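Long-range contact in piwi domain-containing protein (Vanderwaltozyma polyspora, PDB 5THE), which probably binds guide RNA as an Argonaute, with its MID- and PIWI-containing C-terminal lobe, crystallised here, contributing to the selectivity of target RNA cleavage: residues A[72-85]-A[113-127]. Sequence-based numbering, arbitrary orientation.
Sequences TPAKQVNLRAIFIN and LGVDFNVSGKPILIN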
ATOM      1  N   THR A  72     -15.483   9.428   5.977  1.00 30.76           N
ATOM      2  CA  THR A  72     -15.338   8.854   7.306  1.00 28.70           C
ATOM      3  C   THR A  72     -16.625   8.131   7.669  1.00 34.35           C
ATOM      4  O   THR A  72     -17.634   8.259   6.970  1.00 32.13           O
ATOM      5  CB  THR A  72     -15.027   9.967   8.314  1.00 31.90           C
ATOM      6  OG1 THR A  72     -16.030  10.984   8.224  1.00 35.90           O
ATOM      7  CG2 THR A  72     -13.661  10.573   8.023  1.00 29.93           C
ATOM      8  N   PRO A  73     -16.628   7.344   8.755  1.00 32.29           N
ATOM      9  CA  PRO A  73     -17.871   6.658   9.137  1.00 33.27           C
ATOM     10  C   PRO A  73     -18.993   7.652   9.399  1.00 29.93           C
ATOM     11  O   PRO A  73     -18.792   8.705  10.015  1.00 30.79           O
ATOM     12  CB  PRO A  73     -17.486   5.903  10.413  1.00 36.79           C
ATOM     13  CG  PRO A  73     -16.003   5.750  10.326  1.00 37.25           C
ATOM     14  CD  PRO A  73     -15.530   7.011   9.685  1.00 34.64           C
ATOM     15  N   ALA A  74     -20.182   7.315   8.909  1.00 37.16           N
ATOM     16  CA  ALA A  74     -21.327   8.192   9.126  1.00 42.16           C
ATOM     17  C   ALA A  74     -21.796   8.150  10.574  1.00 41.14           C
ATOM     18  O   ALA A  74     -22.330   9.139  11.082  1.00 47.12           O
ATOM     19  CB  ALA A  74     -22.459   7.808   8.180  1.00 43.36           C
ATOM     20  N   LYS A  75     -21.566   7.037  11.259  1.00 39.52           N
ATOM     21  CA  LYS A  75     -21.954   6.844  12.648  1.00 40.70           C
ATOM     22  C   LYS A  75     -20.716   6.820  13.539  1.00 39.92           C
ATOM     23  O   LYS A  75     -19.638   6.387  13.116  1.00 34.66           O
ATOM     24  CB  LYS A  75     -22.709   5.522  12.798  1.00 45.69           C
ATOM     25  CG  LYS A  75     -23.917   5.416  11.907  1.00 65.77           C
ATOM     26  CD  LYS A  75     -25.134   5.946  12.667  1.00 69.43           C
ATOM     27  CE  LYS A  75     -25.616   5.003  13.779  1.00 77.79           C
ATOM     28  NZ  LYS A  75     -26.061   5.747  15.019  1.00 81.50           N
ATOM     29  N   GLN A  76     -20.895   7.237  14.791  1.00 33.55           N
ATOM     30  CA  GLN A  76     -19.836   7.105  15.779  1.00 34.42           C
ATOM     31  C   GLN A  76     -19.417   5.648  15.921  1.00 34.12           C
ATOM     32  O   GLN A  76     -20.256   4.741  15.934  1.00 34.61           O
ATOM     33  CB  GLN A  76     -20.303   7.641  17.127  1.00 36.25           C
ATOM     34  CG  GLN A  76     -19.154   7.864  18.082  1.00 41.34           C
ATOM     35  CD  GLN A  76     -19.626   8.343  19.423  1.00 41.77           C
ATOM     36  OE1 GLN A  76     -20.401   7.664  20.093  1.00 44.50           O
ATOM     37  NE2 GLN A  76     -19.173   9.525  19.822  1.00 33.21           N
ATOM     38  N   VAL A  77     -18.106   5.422  15.994  1.00 30.57           N
ATOM     39  CA  VAL A  77     -17.529   4.089  16.134  1.00 29.41           C
ATOM     40  C   VAL A  77     -17.026   3.929  17.560  1.00 27.71           C
ATOM     41  O   VAL A  77     -16.439   4.859  18.126  1.00 28.89           O
ATOM     42  CB  VAL A  77     -16.382   3.876  15.122  1.00 32.29           C
ATOM     43  CG1 VAL A  77     -15.771   2.500  15.268  1.00 26.94           C
ATOM     44  CG2 VAL A  77     -16.873   4.111  13.686  1.00 36.34           C
ATOM     45  N   ASN A  78     -17.245   2.756  18.144  1.00 25.45           N
ATOM     46  CA  ASN A  78     -16.684   2.470  19.460  1.00 27.49           C
ATOM     47  C   ASN A  78     -15.224   2.068  19.315  1.00 26.21           C
ATOM     48  O   ASN A  78     -14.877   1.249  18.457  1.00 31.13           O
ATOM     49  CB  ASN A  78     -17.459   1.354  20.160  1.00 28.96           C
ATOM     50  CG  ASN A  78     -18.908   1.722  20.398  1.00 30.94           C
ATOM     51  OD1 ASN A  78     -19.201   2.706  21.063  1.00 31.74           O
ATOM     52  ND2 ASN A  78     -19.819   0.937  19.847  1.00 31.23           N
ATOM     53  N   LEU A  79     -14.377   2.626  20.167  1.00 22.60           N
ATOM     54  CA  LEU A  79     -12.937   2.375  20.137  1.00 27.31           C
ATOM     55  C   LEU A  79     -12.552   1.762  21.477  1.00 28.89           C
ATOM     56  O   LEU A  79     -12.625   2.434  22.508  1.00 33.03           O
ATOM     57  CB  LEU A  79     -12.155   3.665  19.876  1.00 28.43           C
ATOM     58  CG  LEU A  79     -10.632   3.519  19.765  1.00 30.68           C
ATOM     59  CD1 LEU A  79     -10.282   2.644  18.582  1.00 30.68           C
ATOM     60  CD2 LEU A  79      -9.947   4.867  19.634  1.00 31.15           C
ATOM     61  N   ARG A  80     -12.150   0.491  21.462  1.00 26.49           N
ATOM     62  CA  ARG A  80     -11.824  -0.255  22.673  1.00 29.88           C
ATOM     63  C   ARG A  80     -10.320  -0.472  22.741  1.00 27.94           C
ATOM     64  O   ARG A  80      -9.741  -1.113  21.858  1.00 29.03           O
ATOM     65  CB  ARG A  80     -12.532  -1.608  22.712  1.00 28.02           C
ATOM     66  CG  ARG A  80     -14.027  -1.544  22.936  1.00 53.03           C
ATOM     67  CD  ARG A  80     -14.394  -0.709  24.153  1.00 67.19           C
ATOM     68  NE  ARG A  80     -13.893  -1.259  25.413  1.00 74.98           N
ATOM     69  CZ  ARG A  80     -14.419  -2.309  26.040  1.00 78.71           C
ATOM     70  NH1 ARG A  80     -15.456  -2.951  25.512  1.00 79.14           N
ATOM     71  NH2 ARG A  80     -13.905  -2.720  27.194  1.00 78.64           N
ATOM     72  N   ALA A  81      -9.697   0.049  23.788  1.00 22.81           N
ATOM     73  CA  ALA A  81      -8.277  -0.154  23.994  1.00 25.10           C
ATOM     74  C   ALA A  81      -8.051  -1.475  24.720  1.00 25.65           C
ATOM     75  O   ALA A  81      -8.729  -1.782  25.704  1.00 26.99           O
ATOM     76  CB  ALA A  81      -7.685   1.008  24.793  1.00 27.33           C
ATOM     77  N   ILE A  82      -7.109  -2.262  24.225  1.00 23.05           N
ATOM     78  CA  ILE A  82      -6.675  -3.487  24.883  1.00 26.45           C
ATOM     79  C   ILE A  82      -5.177  -3.353  25.096  1.00 26.53           C
ATOM     80  O   ILE A  82      -4.406  -3.310  24.131  1.00 24.30           O
ATOM     81  CB  ILE A  82      -7.013  -4.739  24.063  1.00 24.74           C
ATOM     82  CG1 ILE A  82      -8.532  -4.856  23.878  1.00 25.97           C
ATOM     83  CG2 ILE A  82      -6.419  -5.997  24.731  1.00 18.70           C
ATOM     84  CD1 ILE A  82      -8.956  -6.069  23.044  1.00 25.83           C
ATOM     85  N   PHE A  83      -4.768  -3.246  26.354  1.00 29.74           N
ATOM     86  CA  PHE A  83      -3.359  -3.097  26.687  1.00 26.23           C
ATOM     87  C   PHE A  83      -2.724  -4.481  26.723  1.00 24.48           C
ATOM     88  O   PHE A  83      -3.060  -5.311  27.574  1.00 27.59           O
ATOM     89  CB  PHE A  83      -3.197  -2.375  28.024  1.00 25.65           C
ATOM     90  CG  PHE A  83      -1.790  -1.928  28.306  1.00 26.53           C
ATOM     91  CD1 PHE A  83      -0.880  -2.784  28.904  1.00 31.01           C
ATOM     92  CD2 PHE A  83      -1.378  -0.653  27.975  1.00 28.29           C
ATOM     93  CE1 PHE A  83       0.421  -2.379  29.158  1.00 27.45           C
ATOM     94  CE2 PHE A  83      -0.078  -0.239  28.232  1.00 23.22           C
ATOM     95  CZ  PHE A  83       0.819  -1.108  28.820  1.00 26.75           C
ATOM     96  N   ILE A  84      -1.818  -4.740  25.787  1.00 28.09           N
ATOM     97  CA  ILE A  84      -1.115  -6.015  25.722  1.00 25.51           C
ATOM     98  C   ILE A  84       0.163  -5.836  26.536  1.00 32.54           C
ATOM     99  O   ILE A  84       1.104  -5.168  26.105  1.00 24.74           O
ATOM    100  CB  ILE A  84      -0.827  -6.430  24.281  1.00 23.49           C
ATOM    101  CG1 ILE A  84      -2.145  -6.494  23.482  1.00 21.98           C
ATOM    102  CG2 ILE A  84      -0.090  -7.781  24.261  1.00 24.31           C
ATOM    103  CD1 ILE A  84      -3.149  -7.608  23.934  1.00 18.28           C
ATOM    104  N   ASN A  85       0.178  -6.401  27.742  1.00 25.86           N
ATOM    105  CA  ASN A  85       1.329  -6.245  28.623  1.00 28.06           C
ATOM    106  C   ASN A  85       2.352  -7.324  28.273  1.00 27.36           C
ATOM    107  O   ASN A  85       2.423  -8.384  28.899  1.00 24.02           O
ATOM    108  CB  ASN A  85       0.894  -6.335  30.079  1.00 29.82           C
ATOM    109  CG  ASN A  85       2.048  -6.115  31.027  1.00 34.01           C
ATOM    110  OD1 ASN A  85       2.934  -5.322  30.739  1.00 27.77           O
ATOM    111  ND2 ASN A  85       2.044  -6.811  32.163  1.00 27.31           N
ATOM    112  N   LEU A 113     -10.523  15.588  12.152  1.00 31.25           N
ATOM    113  CA  LEU A 113     -10.347  15.077  10.801  1.00 32.27           C
ATOM    114  C   LEU A 113     -11.610  14.427  10.253  1.00 31.39           C
ATOM    115  O   LEU A 113     -11.640  14.061   9.073  1.00 32.20           O
ATOM    116  CB  LEU A 113      -9.182  14.070  10.776  1.00 26.40           C
ATOM    117  CG  LEU A 113      -7.870  14.670  11.295  1.00 32.96           C
ATOM    118  CD1 LEU A 113      -6.850  13.600  11.633  1.00 32.17           C
ATOM    119  CD2 LEU A 113      -7.305  15.639  10.268  1.00 35.18           C
ATOM    120  N   GLY A 114     -12.637  14.266  11.085  1.00 30.19           N
ATOM    121  CA  GLY A 114     -13.908  13.700  10.675  1.00 33.54           C
ATOM    122  C   GLY A 114     -14.199  12.319  11.222  1.00 33.15           C
ATOM    123  O   GLY A 114     -15.244  11.747  10.883  1.00 31.81           O
ATOM    124  N   VAL A 115     -13.321  11.756  12.046  1.00 31.60           N
ATOM    125  CA  VAL A 115     -13.513  10.425  12.601  1.00 31.99           C
ATOM    126  C   VAL A 115     -14.012  10.579  14.027  1.00 33.57           C
ATOM    127  O   VAL A 115     -13.322  11.154  14.881  1.00 30.36           O
ATOM    128  CB  VAL A 115     -12.215   9.607  12.564  1.00 30.10           C
ATOM    129  CG1 VAL A 115     -12.486   8.198  13.039  1.00 26.52           C
ATOM    130  CG2 VAL A 115     -11.624   9.639  11.161  1.00 28.53           C
ATOM    131  N   ASP A 116     -15.195  10.053  14.286  1.00 31.34           N
ATOM    132  CA  ASP A 116     -15.873  10.199  15.567  1.00 36.41           C
ATOM    133  C   ASP A 116     -15.817   8.850  16.280  1.00 32.23           C
ATOM    134  O   ASP A 116     -16.497   7.898  15.877  1.00 28.83           O
ATOM    135  CB  ASP A 116     -17.309  10.684  15.345  1.00 37.55           C
ATOM    136  CG  ASP A 116     -18.069  10.907  16.639  1.00 47.43           C
ATOM    137  OD1 ASP A 116     -17.430  11.126  17.693  1.00 50.03           O
ATOM    138  OD2 ASP A 116     -19.322  10.874  16.587  1.00 50.11           O
ATOM    139  N   PHE A 117     -14.979   8.762  17.307  1.00 30.12           N
ATOM    140  CA  PHE A 117     -14.858   7.566  18.127  1.00 29.88           C
ATOM    141  C   PHE A 117     -15.510   7.786  19.481  1.00 32.63           C
ATOM    142  O   PHE A 117     -15.467   8.884  20.041  1.00 30.73           O
ATOM    143  CB  PHE A 117     -13.395   7.174  18.364  1.00 25.17           C
ATOM    144  CG  PHE A 117     -12.770   6.434  17.222  1.00 29.16           C
ATOM    145  CD1 PHE A 117     -13.276   5.214  16.811  1.00 30.33           C
ATOM    146  CD2 PHE A 117     -11.664   6.945  16.576  1.00 29.26           C
ATOM    147  CE1 PHE A 117     -12.696   4.530  15.765  1.00 31.98           C
ATOM    148  CE2 PHE A 117     -11.078   6.263  15.527  1.00 30.41           C
ATOM    149  CZ  PHE A 117     -11.595   5.062  15.117  1.00 26.86           C
ATOM    150  N   ASN A 118     -16.095   6.715  20.005  1.00 29.51           N
ATOM    151  CA  ASN A 118     -16.558   6.641  21.382  1.00 28.86           C
ATOM    152  C   ASN A 118     -15.523   5.803  22.131  1.00 24.42           C
ATOM    153  O   ASN A 118     -15.335   4.626  21.813  1.00 31.53           O
ATOM    154  CB  ASN A 118     -17.958   6.016  21.421  1.00 33.46           C
ATOM    155  CG  ASN A 118     -18.454   5.706  22.833  1.00 45.42           C
ATOM    156  OD1 ASN A 118     -17.830   6.049  23.837  1.00 43.79           O
ATOM    157  ND2 ASN A 118     -19.600   5.048  22.900  1.00 53.09           N
ATOM    158  N   VAL A 119     -14.828   6.415  23.092  1.00 28.31           N
ATOM    159  CA  VAL A 119     -13.757   5.724  23.816  1.00 38.44           C
ATOM    160  C   VAL A 119     -14.156   5.529  25.272  1.00 44.47           C
ATOM    161  O   VAL A 119     -13.296   5.484  26.160  1.00 46.87           O
ATOM    162  CB  VAL A 119     -12.420   6.485  23.738  1.00 36.43           C
ATOM    163  CG1 VAL A 119     -11.918   6.562  22.307  1.00 37.07           C
ATOM    164  CG2 VAL A 119     -12.569   7.881  24.324  1.00 36.13           C
ATOM    165  N   SER A 120     -15.459   5.419  25.528  1.00 38.82           N
ATOM    166  CA  SER A 120     -15.936   5.314  26.902  1.00 41.35           C
ATOM    167  C   SER A 120     -15.709   3.923  27.487  1.00 38.06           C
ATOM    168  O   SER A 120     -15.553   3.789  28.704  1.00 40.66           O
ATOM    169  CB  SER A 120     -17.418   5.693  26.971  1.00 43.10           C
ATOM    170  OG  SER A 120     -18.203   4.830  26.171  1.00 42.52           O
ATOM    171  N   GLY A 121     -15.672   2.883  26.654  1.00 36.18           N
ATOM    172  CA  GLY A 121     -15.336   1.564  27.151  1.00 39.42           C
ATOM    173  C   GLY A 121     -13.999   1.565  27.872  1.00 44.19           C
ATOM    174  O   GLY A 121     -13.002   2.048  27.327  1.00 42.42           O
ATOM    175  N   LYS A 122     -13.970   1.052  29.099  1.00 38.42           N
ATOM    176  CA  LYS A 122     -12.741   1.036  29.881  1.00 34.94           C
ATOM    177  C   LYS A 122     -11.670   0.192  29.183  1.00 37.11           C
ATOM    178  O   LYS A 122     -11.972  -0.892  28.668  1.00 35.69           O
ATOM    179  CB  LYS A 122     -13.018   0.473  31.276  1.00 41.55           C
ATOM    180  CG  LYS A 122     -11.849   0.561  32.237  1.00 47.50           C
ATOM    181  CD  LYS A 122     -11.533   2.018  32.584  1.00 53.70           C
ATOM    182  CE  LYS A 122     -10.345   2.114  33.541  1.00 57.39           C
ATOM    183  NZ  LYS A 122      -9.955   3.524  33.845  1.00 55.26           N
ATOM    184  N   PRO A 123     -10.417   0.654  29.145  1.00 33.65           N
ATOM    185  CA  PRO A 123      -9.336  -0.175  28.592  1.00 37.56           C
ATOM    186  C   PRO A 123      -9.183  -1.497  29.333  1.00 38.01           C
ATOM    187  O   PRO A 123      -9.366  -1.588  30.549  1.00 36.75           O
ATOM    188  CB  PRO A 123      -8.091   0.703  28.770  1.00 34.77           C
ATOM    189  CG  PRO A 123      -8.622   2.098  28.708  1.00 33.82           C
ATOM    190  CD  PRO A 123      -9.977   2.036  29.396  1.00 33.55           C
ATOM    191  N   ILE A 124      -8.817  -2.528  28.583  1.00 38.38           N
ATOM    192  CA  ILE A 124      -8.707  -3.884  29.105  1.00 33.53           C
ATOM    193  C   ILE A 124      -7.244  -4.291  29.119  1.00 31.82           C
ATOM    194  O   ILE A 124      -6.536  -4.134  28.116  1.00 31.55           O
ATOM    195  CB  ILE A 124      -9.540  -4.865  28.271  1.00 32.93           C
ATOM    196  CG1 ILE A 124     -11.022  -4.521  28.417  1.00 37.74           C
ATOM    197  CG2 ILE A 124      -9.218  -6.296  28.671  1.00 32.52           C
ATOM    198  CD1 ILE A 124     -11.895  -5.310  27.505  1.00 45.72           C
ATOM    199  N   LEU A 125      -6.798  -4.825  30.249  1.00 29.66           N
ATOM    200  CA  LEU A 125      -5.426  -5.266  30.428  1.00 31.58           C
ATOM    201  C   LEU A 125      -5.340  -6.766  30.183  1.00 31.21           C
ATOM    202  O   LEU A 125      -6.105  -7.542  30.765  1.00 38.26           O
ATOM    203  CB  LEU A 125      -4.926  -4.922  31.834  1.00 28.71           C
ATOM    204  CG  LEU A 125      -3.526  -5.440  32.187  1.00 33.79           C
ATOM    205  CD1 LEU A 125      -2.483  -4.817  31.285  1.00 31.07           C
ATOM    206  CD2 LEU A 125      -3.176  -5.155  33.653  1.00 30.66           C
ATOM    207  N   ILE A 126      -4.417  -7.171  29.318  1.00 28.41           N
ATOM    208  CA  ILE A 126      -4.168  -8.584  29.038  1.00 28.57           C
ATOM    209  C   ILE A 126      -2.718  -8.904  29.380  1.00 30.41           C
ATOM    210  O   ILE A 126      -1.788  -8.357  28.770  1.00 29.61           O
ATOM    211  CB  ILE A 126      -4.486  -8.937  27.578  1.00 30.53           C
ATOM    212  CG1 ILE A 126      -5.996  -8.827  27.347  1.00 31.61           C
ATOM    213  CG2 ILE A 126      -3.944 -10.318  27.236  1.00 23.11           C
ATOM    214  CD1 ILE A 126      -6.518  -9.684  26.239  1.00 38.73           C
ATOM    215  N   ASN A 127      -2.524  -9.795  30.346  1.00 33.07           N
ATOM    216  CA  ASN A 127      -1.201 -10.246  30.745  1.00 29.53           C
ATOM    217  C   ASN A 127      -0.885 -11.571  30.071  1.00 30.74           C
ATOM    218  O   ASN A 127      -1.783 -12.293  29.642  1.00 30.12           O
ATOM    219  CB  ASN A 127      -1.117 -10.409  32.266  1.00 34.48           C
ATOM    220  CG  ASN A 127      -1.227  -9.097  32.990  1.00 36.09           C
ATOM    221  OD1 ASN A 127      -0.471  -8.169  32.718  1.00 35.90           O
ATOM    222  ND2 ASN A 127      -2.175  -9.003  33.919  1.00 36.34           N
TER
HETATM  223  O   HOH W   1     -16.572   9.324  11.688  1.00 45.11           O
HETATM  224  O   HOH W   2     -11.063   1.698  25.451  1.00 35.76           O
HETATM  225  O   HOH W   3       0.310  -9.715  27.549  1.00 31.75           O
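Val77 to Asn85 pairs in parallel with Phe117–Asn118 and again with Ile124–Ile126, within a beta-alpha-beta crossover whose linking helix is 95-111. This parallel sheet is consistent with the Rossmann-like MID domain of Argonautes. Strand 185-191 bonds to the other edge of 77-85. The two ladders are out of step by two residues. In the first, Asn118 N donates to Val77 O (2.7 Å) and Leu79 N to Asn118 O. In the second, Phe83 N donates to Ile124 O and Ile126 N to Phe83 O (2.9 Å). Where the backbones part, a water accepts from Ala81 N and donates to Gly121 O. Arg80 also spans this break. Bends at chi2 (-52°) and chi3 (-63°) fold its guanidinium so that one face lies against Gly121 CA, and NH2 donates in the group's plane to Lys122 O (3.0 Å). With an alanine here, Lys122 O would probably lose this donor and a gap would open beside Gly121. Leu79 and Pro123 both touch helix 95-111. With CG of Leu79 trans to N (chi1 -178°), its CD2 is carried over one face of the Phe117 ring, a CH-pi contact 4.2 Å from the ring centroid.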